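PDB 6VC6: 6-phospho-alpha-glucosidase from Merdibacter massiliensis, which probably hydrolyses 6-phospho-alpha-glucosides to release glucose 6-phosphate, using NAD and a manganese ion as family 4 glycoside hydrolases do. Local coordinates for residues 3-8 against 75-80; 34-39 against 66-71. All blocks are in the same frame, centred on the assembly; numbering follows the deposited sequence.

Overall arrangement
Both contacts belong to the NAD-binding Rossmann-like part of the chain and to one mixed sheet. Strands 4-9 and 32-38 are neighbours in it, and backbone bonds between Ile8 and both Val36 and Phe38 tie the two contacts together. Along the chain, contact 2 is nested inside the loop that contact 1 closes. Contact 1 is mostly buried. There the loop leading into strand 80-83 meets strand 4-9, with one strand bridge, three backbone bonds and two more that use the side chains of Asn5 and Asp79. Contact 2 is only partly buried, since strand 64-68 is the outermost strand at that end of the sheet. Its bonding is mainly regular backbone pairing, and it runs on to Asp39, which holds the NAD ribose.

Contact 1 of 2, residues 3-8 against 75-80; sequences KYNVCI and YKDMDF
Asn5 and Val6 on the first strand of the Rossmann-like fold receive the loop that leads into strand 80-83. Val6 and Phe80 form a parallel bridge here. The side chain of Asn5 shows how the loop is held. Its CB lies 3.5 Å from Asp77 O and also touches the selenium SE of selenomethionine Met78. CG, beside the backbone N (chi1 -64°), faces the same Asp77 O. At the tip, Asn5 ND2 donates to Asp77 O at 3.0 Å, with the acceptor close to the amide plane. OD1 packs on Lys34 of the neighbouring strand. Asp79 answers from the other segment: its OD2 uses the anti lone pair to accept from Asn5 N at 3.0 Å in a nearly straight bond (171°). Asn5 O in turn takes two donors, Asp79 N and Phe80 N. The edge of the Phe80 ring points toward the face of Tyr4 in an offset edge-to-face pair, planes 65° apart. Helix 318-331 packs on both side chains, with Ala331 touching each. Met78 bends at chi2 and chi3, and its selenium also touches Cys7 CB. Beyond it, Cys7 SG meets the edge of the Tyr75 ring, 3.8 Å from Tyr75 CE1.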
loop_
_atom_site.group_PDB
_atom_site.type_symbol
_atom_site.label_atom_id
_atom_site.label_comp_id
_atom_site.label_asym_id
_atom_site.label_seq_id
_atom_site.Cartn_x
_atom_site.Cartn_y
_atom_site.Cartn_z
ATOM N N LYS A 3 -20.699 11.972 14.842
ATOM C CA LYS A 3 -19.249 11.883 14.899
ATOM C C LYS A 3 -18.843 10.417 14.962
ATOM O O LYS A 3 -19.633 9.550 15.343
ATOM C CB LYS A 3 -18.690 12.667 16.093
ATOM C CG LYS A 3 -18.990 14.158 16.013
ATOM C CD LYS A 3 -18.461 14.919 17.217
ATOM C CE LYS A 3 -18.693 16.415 17.060
ATOM N NZ LYS A 3 -19.455 16.742 15.820
ATOM N N TYR A 4 -17.598 10.144 14.579
ATOM C CA TYR A 4 -17.152 8.787 14.306
ATOM C C TYR A 4 -16.051 8.356 15.266
ATOM O O TYR A 4 -15.244 9.169 15.726
ATOM C CB TYR A 4 -16.653 8.661 12.861
ATOM C CG TYR A 4 -17.720 8.957 11.833
ATOM C CD1 TYR A 4 -18.559 7.954 11.369
ATOM C CD2 TYR A 4 -17.895 10.243 11.336
ATOM C CE1 TYR A 4 -19.539 8.220 10.432
ATOM C CE2 TYR A 4 -18.873 10.518 10.398
ATOM C CZ TYR A 4 -19.692 9.503 9.951
ATOM O OH TYR A 4 -20.666 9.770 9.017
ATOM N N ASN A 5 -16.030 7.057 15.557
ATOM C CA ASN A 5 -14.980 6.431 16.350
ATOM C C ASN A 5 -14.007 5.727 15.415
ATOM O O ASN A 5 -14.421 4.928 14.568
ATOM C CB ASN A 5 -15.568 5.434 17.351
ATOM C CG ASN A 5 -16.459 6.098 18.383
ATOM O OD1 ASN A 5 -16.362 7.301 18.623
ATOM N ND2 ASN A 5 -17.335 5.312 18.999
ATOM N N VAL A 6 -12.718 6.024 15.567
ATOM C CA VAL A 6 -11.682 5.529 14.670
ATOM C C VAL A 6 -10.603 4.839 15.492
ATOM O O VAL A 6 -10.255 5.296 16.586
ATOM C CB VAL A 6 -11.076 6.672 13.826
ATOM C CG1 VAL A 6 -9.985 6.148 12.901
ATOM C CG2 VAL A 6 -12.160 7.379 13.028
ATOM N N CYS A 7 -10.081 3.732 14.968
ATOM C CA CYS A 7 -8.946 3.042 15.566
ATOM C C CYS A 7 -7.881 2.821 14.505
ATOM O O CYS A 7 -8.183 2.337 13.409
ATOM C CB CYS A 7 -9.360 1.702 16.183
ATOM S SG CYS A 7 -7.962 0.629 16.602
ATOM N N ILE A 8 -6.643 3.180 14.827
ATOM C CA ILE A 8 -5.503 2.961 13.946
ATOM C C ILE A 8 -4.772 1.714 14.421
ATOM O O ILE A 8 -4.264 1.674 15.549
ATOM C CB ILE A 8 -4.562 4.175 13.922
ATOM C CG1 ILE A 8 -5.235 5.364 13.234
ATOM C CG2 ILE A 8 -3.257 3.822 13.221
ATOM C CD1 ILE A 8 -4.403 6.629 13.255
ATOM N N TYR A 75 -10.996 -2.112 19.643
ATOM C CA TYR A 75 -11.928 -2.484 18.587
ATOM C C TYR A 75 -13.393 -2.408 19.000
ATOM O O TYR A 75 -14.267 -2.667 18.166
ATOM C CB TYR A 75 -11.611 -3.898 18.090
ATOM C CG TYR A 75 -10.182 -4.079 17.626
ATOM C CD1 TYR A 75 -9.493 -3.041 17.014
ATOM C CD2 TYR A 75 -9.523 -5.289 17.803
ATOM C CE1 TYR A 75 -8.187 -3.202 16.590
ATOM C CE2 TYR A 75 -8.218 -5.461 17.381
ATOM C CZ TYR A 75 -7.555 -4.413 16.776
ATOM O OH TYR A 75 -6.256 -4.578 16.354
ATOM N N LYS A 76 -13.690 -2.061 20.247
ATOM C CA LYS A 76 -15.073 -2.035 20.705
ATOM C C LYS A 76 -15.761 -0.752 20.256
ATOM O O LYS A 76 -15.246 0.350 20.476
ATOM C CB LYS A 76 -15.137 -2.169 22.226
ATOM C CG LYS A 76 -15.313 -3.599 22.707
ATOM C CD LYS A 76 -16.059 -3.654 24.030
ATOM C CE LYS A 76 -15.102 -3.563 25.205
ATOM N NZ LYS A 76 -14.342 -4.830 25.396
ATOM N N ASP A 77 -16.926 -0.902 19.623
ATOM C CA ASP A 77 -17.764 0.218 19.191
ATOM C C ASP A 77 -16.986 1.174 18.283
ATOM O O ASP A 77 -16.837 2.366 18.562
ATOM C CB ASP A 77 -18.352 0.955 20.401
ATOM C CG ASP A 77 -19.450 1.927 20.014
ATOM O OD1 ASP A 77 -19.259 3.147 20.200
ATOM O OD2 ASP A 77 -20.505 1.473 19.523
HETATM N N MSE A 78 -16.488 0.625 17.181
HETATM C CA MSE A 78 -15.728 1.411 16.219
HETATM C C MSE A 78 -16.470 1.534 14.892
HETATM O O MSE A 78 -17.134 0.595 14.452
HETATM C CB MSE A 78 -14.348 0.793 15.990
HETATM C CG MSE A 78 -13.387 0.981 17.153
HETATM SE SE MSE A 78 -12.765 2.820 17.324
HETATM C CE MSE A 78 -12.886 3.003 19.262
ATOM N N ASP A 79 -16.360 2.703 14.265
ATOM C CA ASP A 79 -16.937 2.918 12.943
ATOM C C ASP A 79 -15.926 2.669 11.833
ATOM O O ASP A 79 -16.289 2.158 10.768
ATOM C CB ASP A 79 -17.489 4.342 12.830
ATOM C CG ASP A 79 -18.624 4.609 13.798
ATOM O OD1 ASP A 79 -19.638 3.883 13.743
ATOM O OD2 ASP A 79 -18.500 5.548 14.613
ATOM N N PHE A 80 -14.662 3.017 12.063
ATOM C CA PHE A 80 -13.615 2.862 11.065
ATOM C C PHE A 80 -12.360 2.313 11.723
ATOM O O PHE A 80 -12.003 2.716 12.834
ATOM C CB PHE A 80 -13.295 4.195 10.378
ATOM C CG PHE A 80 -14.326 4.626 9.378
ATOM C CD1 PHE A 80 -14.287 4.153 8.076
ATOM C CD2 PHE A 80 -15.333 5.505 9.737
ATOM C CE1 PHE A 80 -15.234 4.549 7.152
ATOM C CE2 PHE A 80 -16.283 5.905 8.817
ATOM C CZ PHE A 80 -16.233 5.426 7.523
#

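Contact 2 of 2, residues 34-39 against 66-71; sequences KLVLFD and SYTTDP. With NAD (nicotinamide-adenine-dinucleotide), chain G.
The Phe38 ring leans obliquely on the turn at 69-71, where strand 64-68 of this beta-alpha-beta unit gives way to a helix. Its CE1 meets the backbone, 3.4 Å from Thr69 C, and also touches Asp70 C and Pro71 N. The Pro71 ring carbons CG and CD pack on the same corner of the Phe38 ring. The first torsion sets CG of Phe38 opposite its backbone N (chi1 179°), and this carries the ring over the turn. Adenine atom C2A of NAD approaches Phe38 CE2 obliquely, and the ring of Tyr75 also meets Phe38, planes at about 55°.

The second flat group is the Asp39 carboxylate, just past the end of strand 32-38. It grips both adenosine ribose hydroxyls, one with each oxygen. NAD O2B donates to Asp39 OD1 at 2.5 Å, and NAD O3B donates to Asp39 OD2 at 2.8 Å. An acidic residue here, at the end of the second strand, is the classic NAD-binding feature of a Rossmann fold. Backbone N-H groups of Asp41 and Gly12 steady OD1 and OD2 respectively, which probably fixes the carboxylate's rotation.

Behind these groups the two strands run parallel, with segment axes 27° apart. Leu37 bonds both ways, its N to Ser66 O and its O to Thr68 N, each at 2.8 Å. The bond from Asp39 N to Thr68 O is weak. Val36 CG1 touches Thr68 CG2 at 3.7 Å on one face of the sheet. Leu37 CB meets Tyr67 CB on the other, and the Tyr67 ring leads away to bond Glu50 through OH. An ST turn closes the strand end: Thr68 OG1 accepts from Asp70 N at 2.9 Å.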
loop_
_atom_site.group_PDB
_atom_site.type_symbol
_atom_site.label_atom_id
_atom_site.label_comp_id
_atom_site.label_asym_id
_atom_site.label_seq_id
_atom_site.Cartn_x
_atom_site.Cartn_y
_atom_site.Cartn_z
ATOM N N LYS A 34 -13.897 9.814 18.998
ATOM C CA LYS A 34 -12.948 8.998 19.740
ATOM C C LYS A 34 -11.927 8.413 18.776
ATOM O O LYS A 34 -12.278 7.982 17.675
ATOM C CB LYS A 34 -13.669 7.878 20.500
ATOM C CG LYS A 34 -12.770 7.008 21.359
ATOM C CD LYS A 34 -13.535 5.804 21.882
ATOM C CE LYS A 34 -12.655 4.917 22.745
ATOM N NZ LYS A 34 -13.329 3.633 23.086
ATOM N N LEU A 35 -10.662 8.405 19.197
ATOM C CA LEU A 35 -9.575 7.818 18.424
ATOM C C LEU A 35 -8.734 6.941 19.338
ATOM O O LEU A 35 -8.391 7.351 20.451
ATOM C CB LEU A 35 -8.701 8.894 17.772
ATOM C CG LEU A 35 -7.415 8.384 17.117
ATOM C CD1 LEU A 35 -7.717 7.700 15.791
ATOM C CD2 LEU A 35 -6.416 9.513 16.927
ATOM N N VAL A 36 -8.407 5.738 18.869
ATOM C CA VAL A 36 -7.614 4.781 19.630
ATOM C C VAL A 36 -6.471 4.289 18.754
ATOM O O VAL A 36 -6.700 3.814 17.636
ATOM C CB VAL A 36 -8.459 3.590 20.121
ATOM C CG1 VAL A 36 -7.598 2.629 20.926
ATOM C CG2 VAL A 36 -9.637 4.073 20.948
ATOM N N LEU A 37 -5.246 4.400 19.258
ATOM C CA LEU A 37 -4.080 3.829 18.597
ATOM C C LEU A 37 -3.815 2.447 19.181
ATOM O O LEU A 37 -3.618 2.308 20.392
ATOM C CB LEU A 37 -2.855 4.725 18.772
ATOM C CG LEU A 37 -2.929 6.172 18.281
ATOM C CD1 LEU A 37 -1.580 6.854 18.457
ATOM C CD2 LEU A 37 -3.375 6.230 16.830
ATOM N N PHE A 38 -3.815 1.428 18.328
ATOM C CA PHE A 38 -3.503 0.070 18.746
ATOM C C PHE A 38 -2.191 -0.382 18.120
ATOM O O PHE A 38 -1.880 -0.026 16.978
ATOM C CB PHE A 38 -4.617 -0.910 18.368
ATOM C CG PHE A 38 -4.320 -2.334 18.751
ATOM C CD1 PHE A 38 -4.526 -2.774 20.048
ATOM C CD2 PHE A 38 -3.819 -3.227 17.817
ATOM C CE1 PHE A 38 -4.248 -4.080 20.405
ATOM C CE2 PHE A 38 -3.538 -4.535 18.169
ATOM C CZ PHE A 38 -3.753 -4.961 19.465
ATOM N N ASP A 39 -1.432 -1.169 18.876
ATOM C CA ASP A 39 -0.177 -1.732 18.403
ATOM C C ASP A 39 0.204 -2.882 19.322
ATOM O O ASP A 39 -0.235 -2.950 20.473
ATOM C CB ASP A 39 0.936 -0.678 18.363
ATOM C CG ASP A 39 2.054 -1.044 17.404
ATOM O OD1 ASP A 39 2.580 -2.173 17.501
ATOM O OD2 ASP A 39 2.406 -0.201 16.553
ATOM N N SER A 66 -6.638 7.944 22.913
ATOM C CA SER A 66 -5.967 6.949 23.740
ATOM C C SER A 66 -5.132 6.049 22.843
ATOM O O SER A 66 -5.383 5.930 21.641
ATOM C CB SER A 66 -6.970 6.118 24.551
ATOM O OG SER A 66 -7.970 5.563 23.715
ATOM N N TYR A 67 -4.122 5.424 23.446
ATOM C CA TYR A 67 -3.319 4.411 22.780
ATOM C C TYR A 67 -3.196 3.205 23.698
ATOM O O TYR A 67 -3.068 3.353 24.916
ATOM C CB TYR A 67 -1.929 4.946 22.390
ATOM C CG TYR A 67 -1.037 5.344 23.546
ATOM C CD1 TYR A 67 -1.060 6.637 24.053
ATOM C CD2 TYR A 67 -0.151 4.434 24.113
ATOM C CE1 TYR A 67 -0.238 7.009 25.101
ATOM C CE2 TYR A 67 0.672 4.797 25.162
ATOM C CZ TYR A 67 0.626 6.085 25.652
ATOM O OH TYR A 67 1.445 6.449 26.696
ATOM N N THR A 68 -3.243 2.012 23.108
ATOM C CA THR A 68 -3.312 0.792 23.896
ATOM C C THR A 68 -2.724 -0.370 23.111
ATOM O O THR A 68 -2.541 -0.299 21.893
ATOM C CB THR A 68 -4.756 0.465 24.296
ATOM O OG1 THR A 68 -4.781 -0.754 25.049
ATOM C CG2 THR A 68 -5.624 0.303 23.057
ATOM N N THR A 69 -2.426 -1.447 23.839
ATOM C CA THR A 69 -2.060 -2.730 23.251
ATOM C C THR A 69 -3.091 -3.803 23.578
ATOM O O THR A 69 -2.793 -4.998 23.496
ATOM C CB THR A 69 -0.670 -3.167 23.718
ATOM O OG1 THR A 69 -0.758 -3.712 25.041
ATOM C CG2 THR A 69 0.289 -1.985 23.724
ATOM N N ASP A 70 -4.303 -3.392 23.955
ATOM C CA ASP A 70 -5.384 -4.301 24.305
ATOM C C ASP A 70 -6.415 -4.306 23.188
ATOM O O ASP A 70 -6.980 -3.246 22.875
ATOM C CB ASP A 70 -6.026 -3.882 25.628
ATOM C CG ASP A 70 -7.199 -4.760 26.020
ATOM O OD1 ASP A 70 -7.249 -5.929 25.584
ATOM O OD2 ASP A 70 -8.074 -4.278 26.769
ATOM N N PRO A 71 -6.690 -5.453 22.561
ATOM C CA PRO A 71 -7.659 -5.460 21.448
ATOM C C PRO A 71 -9.061 -5.049 21.858
ATOM O O PRO A 71 -9.770 -4.414 21.067
ATOM C CB PRO A 71 -7.614 -6.915 20.958
ATOM C CG PRO A 71 -6.302 -7.447 21.438
ATOM C CD PRO A 71 -6.045 -6.763 22.744
HETATM P PA NAD G . 6.697 0.733 10.712
HETATM O O1A NAD G . 7.240 2.111 11.004
HETATM O O2A NAD G . 7.495 -0.489 11.096
HETATM O O5B NAD G . 5.240 0.607 11.382
HETATM C C5B NAD G . 4.632 -0.668 11.556
HETATM C C4B NAD G . 3.905 -0.704 12.889
HETATM O O4B NAD G . 2.952 -1.769 12.895
HETATM C C3B NAD G . 4.883 -0.961 14.024
HETATM O O3B NAD G . 4.701 0.024 15.043
HETATM C C2B NAD G . 4.512 -2.324 14.566
HETATM O O2B NAD G . 4.617 -2.347 15.992
HETATM C C1B NAD G . 3.072 -2.498 14.117
HETATM N N9A NAD G . 2.718 -3.926 13.935
HETATM C C8A NAD G . 3.471 -4.882 13.360
HETATM N N7A NAD G . 2.831 -6.081 13.375
HETATM C C5A NAD G . 1.641 -5.896 13.978
HETATM C C6A NAD G . 0.471 -6.736 14.328
HETATM N N6A NAD G . 0.441 -8.057 14.028
HETATM N N1A NAD G . -0.566 -6.141 14.958
HETATM C C2A NAD G . -0.554 -4.830 15.263
HETATM N N3A NAD G . 0.472 -4.010 14.977
HETATM C C4A NAD G . 1.577 -4.476 14.350
HETATM O O3 NAD G . 6.336 0.627 9.147
HETATM P PN NAD G . 6.037 1.917 8.235
HETATM O O1N NAD G . 7.249 2.183 7.373
HETATM O O2N NAD G . 5.444 3.016 9.086
HETATM O O5D NAD G . 4.876 1.321 7.297
HETATM C C5D NAD G . 3.541 1.220 7.786
HETATM C C4D NAD G . 2.749 0.335 6.835
HETATM O O4D NAD G . 2.066 1.140 5.871
HETATM C C3D NAD G . 3.681 -0.589 6.065
HETATM O O3D NAD G . 3.148 -1.915 6.090
HETATM C C2D NAD G . 3.638 -0.079 4.643
HETATM O O2D NAD G . 3.768 -1.147 3.705
HETATM C C1D NAD G . 2.260 0.552 4.585
HETATM N N1N NAD G . 2.133 1.524 3.502
HETATM C C2N NAD G . 1.299 1.213 2.509
HETATM C C3N NAD G . 1.109 2.068 1.439
HETATM C C7N NAD G . 0.161 1.667 0.349
HETATM O O7N NAD G . 0.160 2.283 -0.703
HETATM N N7N NAD G . -0.649 0.631 0.562
HETATM C C4N NAD G . 1.792 3.278 1.409
HETATM C C5N NAD G . 2.660 3.579 2.453
HETATM C C6N NAD G . 2.811 2.679 3.505
#